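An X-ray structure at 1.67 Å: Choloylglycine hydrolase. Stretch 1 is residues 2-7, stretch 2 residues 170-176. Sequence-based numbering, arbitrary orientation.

Stretch 1, residues 2-7: CTGLAL
Stretch 2 (170-176) IGVLTNS

Stretch 1 and stretch 2 lie side by side and run antiparallel: the vectors from CA 2 to CA 6 and from CA 171 to CA 175 are 168° apart. The register pairs Thr3 with Thr174, Gly4 with Leu173, Leu5 with Val172 and Ala6 with Gly171, at CA-CA separations of 4.5, 4.8, 4.7 and 5.1 Å. Residues 3-7 are strand, as are 172-173, and the contact buries 360 Å² summed over both sides.

Cys2 (psi 149°, chi1 m at -51°) is held through its amino group: Cys2 N donates to Asn175 OD1 at 3.0 Å. The CA-to-CB bond of Asn175 points sideways, but with chi1 at -49° (m) and chi2 at 103° the end of its side chain comes nearer to stretch 1. Cys2 O lies 3.3 Å from the same Asn175 OD1, but both are acceptors and no hydrogen bond joins them. Instead, Cys2 O receives a CA-H...O contact from Thr174 CA at 3.2 Å, with 136° at the hydrogen.

Thr3 (phi/psi -137/122°, chi1 m) places its CA 3.3 Å from Leu173 O, a second CA-H...O contact. Its side chain meets that of Thr174, whose chi1 is p, between Thr3 OG1 and Thr174 CG2 at 3.8 Å.

Gly4 (-98/147°) and Leu173 (-153/146°) form the hydrogen-bonded pair of the ladder. Gly4 N donates to Leu173 O at 2.7 Å and 165°, and Leu173 N returns a longer bond to Gly4 O at 3.1 Å and 152°. Gly4 O also receives a CA-H...O contact from Val172 CA at 3.3 Å, with 138° at the hydrogen. Leu173 (chi1 t, chi2 p) projects to the sheet face opposite Leu5 and Val172, and its end leads away from stretch 1.

Leu5 (-146/134°, chi1 t, chi2 p) faces Val172 (-140/162°, chi1 m) as a non-hydrogen-bonded pair. Their side chains share one face, which brings Leu5 CD1 to 4.1 Å from Val172 CG1, an apolar contact. On the backbone, Leu5 CA approaches Gly171 O at 3.5 Å, with 145° at the hydrogen.

Ala6 (-120/132°) extends the backbone pairing: Ala6 N donates to Gly171 O at 2.9 Å and 161°. Gly171 is outside the strand, and its positive phi (83/11°) by itself favours glycine. Leu7 (-148/130°, chi1 t, chi2 p) continues the strand without touching stretch 2; the nearest approach of its side chain is Leu7 CB to Gly171 O, 6.8 Å.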

ATOM      1  N   CYS A   2      -0.015  16.114  14.044  1.00 12.52           N
ATOM      2  CA  CYS A   2      -1.297  16.796  14.379  1.00 12.73           C
ATOM      3  C   CYS A   2      -2.317  16.594  13.275  1.00 12.26           C
ATOM      4  O   CYS A   2      -1.956  16.472  12.104  1.00 12.09           O
ATOM      5  CB  CYS A   2      -1.072  18.294  14.575  1.00 12.87           C
ATOM      6  SG  CYS A   2       0.260  18.706  15.696  1.00 15.28           S
ATOM      7  N   THR A   3      -3.589  16.564  13.655  1.00 11.97           N
ATOM      8  CA  THR A   3      -4.678  16.497  12.690  1.00 11.70           C
ATOM      9  C   THR A   3      -5.788  17.456  13.101  1.00 11.64           C
ATOM     10  O   THR A   3      -6.317  17.362  14.208  1.00 11.92           O
ATOM     11  CB  THR A   3      -5.245  15.064  12.548  1.00 11.76           C
ATOM     12  OG1 THR A   3      -4.177  14.146  12.281  1.00 11.06           O
ATOM     13  CG2 THR A   3      -6.262  14.995  11.416  1.00 11.67           C
ATOM     14  N   GLY A   4      -6.117  18.383  12.204  1.00 11.43           N
ATOM     15  CA  GLY A   4      -7.222  19.315  12.404  1.00 11.24           C
ATOM     16  C   GLY A   4      -8.466  18.832  11.685  1.00 11.13           C
ATOM     17  O   GLY A   4      -8.376  18.212  10.622  1.00 11.24           O
ATOM     18  N   LEU A   5      -9.629  19.120  12.267  1.00 11.05           N
ATOM     19  CA  LEU A   5     -10.906  18.650  11.730  1.00 11.06           C
ATOM     20  C   LEU A   5     -12.025  19.658  11.962  1.00 11.13           C
ATOM     21  O   LEU A   5     -12.166  20.202  13.061  1.00 11.02           O
ATOM     22  CB  LEU A   5     -11.284  17.296  12.352  1.00 11.01           C
ATOM     23  CG  LEU A   5     -12.637  16.655  12.011  1.00 10.90           C
ATOM     24  CD1 LEU A   5     -12.748  16.313  10.527  1.00 10.88           C
ATOM     25  CD2 LEU A   5     -12.882  15.417  12.864  1.00 10.98           C
ATOM     26  N   ALA A   6     -12.811  19.901  10.916  1.00 11.39           N
ATOM     27  CA  ALA A   6     -14.042  20.682  11.021  1.00 11.78           C
ATOM     28  C   ALA A   6     -15.220  19.811  10.599  1.00 12.15           C
ATOM     29  O   ALA A   6     -15.169  19.146   9.563  1.00 12.14           O
ATOM     30  CB  ALA A   6     -13.961  21.935  10.162  1.00 11.81           C
ATOM     31  N   LEU A   7     -16.279  19.819  11.405  1.00 12.71           N
ATOM     32  CA  LEU A   7     -17.414  18.923  11.193  1.00 13.45           C
ATOM     33  C   LEU A   7     -18.718  19.571  11.651  1.00 13.82           C
ATOM     34  O   LEU A   7     -18.797  20.096  12.764  1.00 14.24           O
ATOM     35  CB  LEU A   7     -17.174  17.610  11.950  1.00 13.51           C
ATOM     36  CG  LEU A   7     -17.933  16.329  11.602  1.00 13.93           C
ATOM     37  CD1 LEU A   7     -17.574  15.819  10.209  1.00 14.05           C
ATOM     38  CD2 LEU A   7     -17.629  15.269  12.648  1.00 13.49           C
ATOM     39  N   ILE A 170     -11.795  20.552   2.185  1.00 11.85           N
ATOM     40  CA  ILE A 170     -11.585  19.169   2.617  1.00 11.67           C
ATOM     41  C   ILE A 170     -12.055  18.993   4.061  1.00 11.37           C
ATOM     42  O   ILE A 170     -12.494  17.908   4.454  1.00 11.45           O
ATOM     43  CB  ILE A 170     -10.088  18.743   2.518  1.00 11.71           C
ATOM     44  CG1 ILE A 170      -9.385  19.375   1.302  1.00 12.17           C
ATOM     45  CG2 ILE A 170      -9.949  17.215   2.527  1.00 11.67           C
ATOM     46  CD1 ILE A 170      -9.933  18.970  -0.058  1.00 13.04           C
ATOM     47  N   GLY A 171     -11.949  20.067   4.843  1.00 11.10           N
ATOM     48  CA  GLY A 171     -12.352  20.063   6.248  1.00 10.77           C
ATOM     49  C   GLY A 171     -11.303  19.503   7.192  1.00 10.56           C
ATOM     50  O   GLY A 171     -11.586  19.260   8.371  1.00 10.33           O
ATOM     51  N   VAL A 172     -10.092  19.296   6.677  1.00 10.16           N
ATOM     52  CA  VAL A 172      -9.011  18.687   7.455  1.00 10.09           C
ATOM     53  C   VAL A 172      -7.655  19.352   7.206  1.00  9.84           C
ATOM     54  O   VAL A 172      -7.463  20.050   6.205  1.00  9.81           O
ATOM     55  CB  VAL A 172      -8.880  17.151   7.189  1.00 10.10           C
ATOM     56  CG1 VAL A 172     -10.230  16.439   7.313  1.00 10.12           C
ATOM     57  CG2 VAL A 172      -8.252  16.878   5.827  1.00 10.45           C
ATOM     58  N   LEU A 173      -6.723  19.123   8.128  1.00  9.71           N
ATOM     59  CA  LEU A 173      -5.333  19.546   7.972  1.00  9.77           C
ATOM     60  C   LEU A 173      -4.439  18.622   8.788  1.00  9.85           C
ATOM     61  O   LEU A 173      -4.847  18.137   9.839  1.00 10.00           O
ATOM     62  CB  LEU A 173      -5.149  20.997   8.436  1.00  9.77           C
ATOM     63  CG  LEU A 173      -3.816  21.692   8.122  1.00  9.74           C
ATOM     64  CD1 LEU A 173      -3.633  21.873   6.618  1.00 10.02           C
ATOM     65  CD2 LEU A 173      -3.716  23.032   8.836  1.00  9.74           C
ATOM     66  N   THR A 174      -3.232  18.359   8.299  1.00  9.80           N
ATOM     67  CA  THR A 174      -2.232  17.679   9.122  1.00  9.82           C
ATOM     68  C   THR A 174      -0.949  18.508   9.201  1.00 10.08           C
ATOM     69  O   THR A 174      -0.958  19.618   9.738  1.00 10.10           O
ATOM     70  CB  THR A 174      -1.950  16.214   8.672  1.00  9.78           C
ATOM     71  OG1 THR A 174      -1.466  16.196   7.324  1.00  9.48           O
ATOM     72  CG2 THR A 174      -3.208  15.353   8.786  1.00  9.71           C
ATOM     73  N   ASN A 175       0.140  17.970   8.663  1.00 10.26           N
ATOM     74  CA  ASN A 175       1.436  18.630   8.714  1.00 10.81           C
ATOM     75  C   ASN A 175       2.030  18.730   7.305  1.00 10.94           C
ATOM     76  O   ASN A 175       1.277  18.805   6.332  1.00 11.07           O
ATOM     77  CB  ASN A 175       2.352  17.898   9.703  1.00 10.94           C
ATOM     78  CG  ASN A 175       1.677  17.651  11.052  1.00 11.42           C
ATOM     79  OD1 ASN A 175       1.247  16.535  11.350  1.00 12.35           O
ATOM     80  ND2 ASN A 175       1.562  18.698  11.859  1.00 11.73           N
ATOM     81  N   SER A 176       3.358  18.746   7.188  1.00 11.15           N
ATOM     82  CA  SER A 176       4.025  18.898   5.887  1.00 11.26           C
ATOM     83  C   SER A 176       3.769  17.701   4.957  1.00 11.32           C
ATOM     84  O   SER A 176       3.576  16.587   5.440  1.00 11.46           O
ATOM     85  CB  SER A 176       5.525  19.131   6.080  1.00 11.38           C
ATOM     86  OG  SER A 176       5.755  20.361   6.750  1.00 11.51           O
TER